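Local coordinates for ubiquitin-conjugating enzyme-like protein (PDB 6ZM3) that probably acts as a ubiquitin-conjugating enzyme variant of the UBE2V type, working with an active conjugating enzyme in the building of ubiquitin chains, at residues R9-R12 against L13-E16; I66-D69 against E70-K74. All blocks are in the same frame, centred on the assembly; numbering follows the deposited sequence. Where two conformers were deposited one is given.

Interaction 1 of 2, residues R9-R12 against L13-E16; sequences RNFR and LLEE
R9 to E16 form two turns at the start of helix 9-22, held by four successive i to i+4 backbone bonds from L13 N to R9 O through E16 N to R12 O, of 2.9 to 3.0 Å. The L13 CD1 methyl rests over the centre of one face of the R9 guanidinium, 3.4 Å from R9 CZ. The guanidinium N-H groups bond three carbonyl oxygens, R9 NE to D69 O, NH2 to C68 O and NH1 to F41 O, and N10 OD1 adds a weak bond at its edge, 3.1 Å from R9 NH1. This is the N-terminal helix of the UBC fold, tied to the loop that follows strand 61-67. One turn on, the R12 chain bends at chi2 (56°), bringing R12 NE to 2.9 Å from E16 OE2 in a fairly straight hydrogen bond (159°), part of a salt bridge. The oxygen lies near the guanidinium plane, whereas NE sits above the carboxylate plane, the planes being 47° apart. OE2 also meets Y72 OH, OE1 takes its bond from M113 N, and R12 NH1 reaches R109 O. On the surface, F11 and L14 run side by side, with F11 CD1 3.8 Å from L14 CD1.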
# COMPACT_ATOMS: atom_id res chain seq x y z
N ARG B 9 -16.84 -25.95 5.29
CA ARG B 9 -16.20 -24.69 4.95
C ARG B 9 -15.01 -24.37 5.87
O ARG B 9 -13.95 -24.00 5.39
CB ARG B 9 -17.23 -23.56 5.04
CG ARG B 9 -16.66 -22.15 4.91
CD ARG B 9 -17.68 -21.09 5.32
NE ARG B 9 -17.13 -19.73 5.22
CZ ARG B 9 -16.39 -19.15 6.17
NH1 ARG B 9 -16.15 -19.79 7.30
NH2 ARG B 9 -15.89 -17.94 5.97
N ASN B 10 -15.23 -24.50 7.19
CA ASN B 10 -14.26 -24.07 8.18
C ASN B 10 -12.98 -24.88 8.00
O ASN B 10 -11.89 -24.35 8.13
CB ASN B 10 -14.80 -24.14 9.61
CG ASN B 10 -15.95 -23.20 9.89
OD1 ASN B 10 -16.21 -22.28 9.12
ND2 ASN B 10 -16.63 -23.40 11.01
N PHE B 11 -13.10 -26.19 7.71
CA PHE B 11 -11.91 -27.02 7.55
C PHE B 11 -11.23 -26.81 6.21
O PHE B 11 -10.02 -26.92 6.12
CB PHE B 11 -12.23 -28.50 7.78
CG PHE B 11 -12.42 -28.83 9.24
CD1 PHE B 11 -11.33 -28.86 10.11
CD2 PHE B 11 -13.69 -29.01 9.76
CE1 PHE B 11 -11.51 -29.14 11.46
CE2 PHE B 11 -13.86 -29.32 11.11
CZ PHE B 11 -12.78 -29.38 11.96
N ARG B 12 -11.99 -26.50 5.15
CA ARG B 12 -11.39 -26.04 3.91
C ARG B 12 -10.53 -24.79 4.13
O ARG B 12 -9.41 -24.72 3.65
CB ARG B 12 -12.47 -25.86 2.83
CG ARG B 12 -11.96 -25.16 1.57
CD ARG B 12 -10.77 -25.84 0.91
NE ARG B 12 -10.62 -25.01 -0.27
CZ ARG B 12 -11.18 -25.27 -1.45
NH1 ARG B 12 -11.87 -26.39 -1.62
NH2 ARG B 12 -11.01 -24.41 -2.44
N LEU B 13 -11.06 -23.82 4.88
CA LEU B 13 -10.33 -22.58 5.07
C LEU B 13 -9.13 -22.78 6.00
O LEU B 13 -8.08 -22.20 5.75
CB LEU B 13 -11.31 -21.52 5.56
CG LEU B 13 -12.22 -20.96 4.46
CD1 LEU B 13 -13.35 -20.17 5.08
CD2 LEU B 13 -11.42 -20.08 3.51
N LEU B 14 -9.26 -23.68 6.99
CA LEU B 14 -8.07 -24.07 7.76
C LEU B 14 -7.01 -24.70 6.86
O LEU B 14 -5.82 -24.52 7.10
CB LEU B 14 -8.47 -25.06 8.86
CG LEU B 14 -9.11 -24.42 10.09
CD1 LEU B 14 -9.96 -25.42 10.87
CD2 LEU B 14 -8.05 -23.81 11.02
N GLU B 15 -7.42 -25.52 5.89
CA GLU B 15 -6.47 -26.11 4.95
C GLU B 15 -5.72 -25.01 4.20
O GLU B 15 -4.51 -25.03 4.03
CB GLU B 15 -7.17 -27.05 3.96
CG GLU B 15 -6.20 -27.73 2.99
CD GLU B 15 -6.82 -28.88 2.22
OE1 GLU B 15 -7.84 -28.66 1.55
OE2 GLU B 15 -6.32 -30.02 2.34
N GLU B 16 -6.46 -24.06 3.64
CA GLU B 16 -5.83 -22.96 2.91
C GLU B 16 -4.98 -22.09 3.85
O GLU B 16 -3.94 -21.62 3.43
CB GLU B 16 -6.91 -22.15 2.19
CG GLU B 16 -7.56 -22.94 1.08
CD GLU B 16 -8.40 -22.09 0.12
OE1 GLU B 16 -7.86 -21.15 -0.51
OE2 GLU B 16 -9.58 -22.36 0.06

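Interaction 2 of 2, residues I66-D69 against E70-K74; sequences IYCD and ENYPK
A cysteine sulfur sits almost exactly on the axis of an aromatic ring: C68 SG lies 3.7 Å from the centroid of the Y72 ring and only 3° off its normal. C68 CB adds a CH-pi contact nearer the root of the ring, 3.6 Å from Y72 CG. The opposite face is covered by P73 CB, so the ring is sandwiched between sulfur and proline. Two features put it there. The Y72 side chain leaves with CG opposite the backbone N (chi1 -176°), and the peptide bond before P73 is cis, which folds the proline back over its neighbour. The chain itself reverses in a type I beta turn from D69 to Y72, closed by Y72 N to D69 O at 3.1 Å, the donor standing well above the carbonyl plane. N71 O then accepts K74 N at 2.7 Å, consistent with a type VI turn around the cis proline. Beyond the sandwich, the Y72 hydroxyl has its partner in E16, and L13 and M113 pack around the ring and C68. A tyrosine followed by a cis proline, in the loop after the third strand, is the start of the Y-P-x-x-P-P motif of the ubiquitin-conjugating fold.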
# COMPACT_ATOMS: atom_id res chain seq x y z
N ILE B 66 -10.76 -10.66 -0.59
CA ILE B 66 -11.46 -11.92 -0.80
C ILE B 66 -12.43 -12.17 0.35
O ILE B 66 -12.06 -12.13 1.53
CB ILE B 66 -10.49 -13.10 -1.05
CG1 ILE B 66 -9.47 -12.70 -2.12
CG2 ILE B 66 -11.31 -14.33 -1.47
CD1 ILE B 66 -8.24 -13.60 -2.28
N TYR B 67 -13.68 -12.44 -0.03
CA TYR B 67 -14.71 -12.81 0.92
C TYR B 67 -15.12 -14.25 0.65
O TYR B 67 -15.55 -14.55 -0.45
CB TYR B 67 -15.92 -11.91 0.71
CG TYR B 67 -17.10 -12.16 1.61
CD1 TYR B 67 -16.93 -12.42 2.96
CD2 TYR B 67 -18.40 -12.10 1.12
CE1 TYR B 67 -18.01 -12.62 3.80
CE2 TYR B 67 -19.49 -12.31 1.95
CZ TYR B 67 -19.29 -12.57 3.29
OH TYR B 67 -20.34 -12.78 4.14
N CYS B 68 -14.94 -15.13 1.65
CA CYS B 68 -15.48 -16.49 1.60
C CYS B 68 -16.74 -16.57 2.47
O CYS B 68 -16.67 -16.58 3.70
CB CYS B 68 -14.43 -17.52 2.01
SG CYS B 68 -12.87 -17.43 1.10
N ASP B 69 -17.92 -16.59 1.83
CA ASP B 69 -19.17 -16.54 2.57
C ASP B 69 -19.55 -17.94 3.08
O ASP B 69 -18.77 -18.87 2.98
CB ASP B 69 -20.27 -15.86 1.75
CG ASP B 69 -20.78 -16.66 0.57
OD1 ASP B 69 -19.99 -17.51 0.01
OD2 ASP B 69 -21.95 -16.42 0.18
N GLU B 70 -20.76 -18.04 3.64
CA GLU B 70 -21.33 -19.28 4.18
C GLU B 70 -21.09 -20.48 3.26
O GLU B 70 -20.93 -21.60 3.76
CB GLU B 70 -22.85 -19.29 4.20
CG GLU B 70 -23.49 -18.40 5.24
CD GLU B 70 -24.19 -17.22 4.58
OE1 GLU B 70 -25.01 -17.44 3.67
OE2 GLU B 70 -23.92 -16.09 4.99
N ASN B 71 -21.13 -20.27 1.94
CA ASN B 71 -21.22 -21.40 1.02
C ASN B 71 -19.88 -21.70 0.36
O ASN B 71 -19.81 -22.64 -0.42
CB ASN B 71 -22.42 -21.29 0.07
CG ASN B 71 -23.77 -21.26 0.78
OD1 ASN B 71 -24.67 -20.54 0.37
ND2 ASN B 71 -23.93 -22.03 1.83
N TYR B 72 -18.79 -20.96 0.67
CA TYR B 72 -17.47 -21.30 0.16
C TYR B 72 -17.07 -22.70 0.65
O TYR B 72 -17.39 -23.02 1.80
CB TYR B 72 -16.40 -20.34 0.67
CG TYR B 72 -15.00 -20.57 0.12
CD1 TYR B 72 -14.67 -20.13 -1.15
CD2 TYR B 72 -14.00 -21.20 0.87
CE1 TYR B 72 -13.40 -20.30 -1.68
CE2 TYR B 72 -12.73 -21.38 0.35
CZ TYR B 72 -12.41 -20.91 -0.92
OH TYR B 72 -11.17 -21.04 -1.50
N PRO B 73 -16.39 -23.56 -0.16
CA PRO B 73 -16.11 -23.36 -1.58
C PRO B 73 -17.14 -24.00 -2.52
O PRO B 73 -16.77 -24.38 -3.62
CB PRO B 73 -14.78 -24.09 -1.72
CG PRO B 73 -14.90 -25.28 -0.82
CD PRO B 73 -15.85 -24.86 0.27
N LYS B 74 -18.38 -24.17 -2.05
CA LYS B 74 -19.44 -24.75 -2.88
C LYS B 74 -19.76 -23.79 -4.02
O LYS B 74 -19.91 -24.21 -5.17
CB LYS B 74 -20.68 -25.14 -2.07
CG LYS B 74 -20.56 -26.49 -1.37
CD LYS B 74 -21.89 -27.11 -0.97
CE LYS B 74 -22.30 -26.84 0.46
NZ LYS B 74 -22.69 -25.42 0.67

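How the interactions relate
Interactions 1 and 2 lie in series along the chain, their centres about 10 Å apart, and meet directly where the N-terminal helix covers the loop after strand 61-67. Both are partly buried, with L13 and R12 of the helix and C68 and Y72 of the loop turned into the shared interior, while F11, E15 and E70 lie at the surface. The helical contact rests on repeated backbone bonds and ionic pairing; the loop contact combines one turn-closing backbone bond with sulfur-aromatic packing. Three hydrogen bonds join the two, a pair from R9 to loop carbonyls and one between the side chains of E16 and Y72. R12 NH1 also packs against P73 CG.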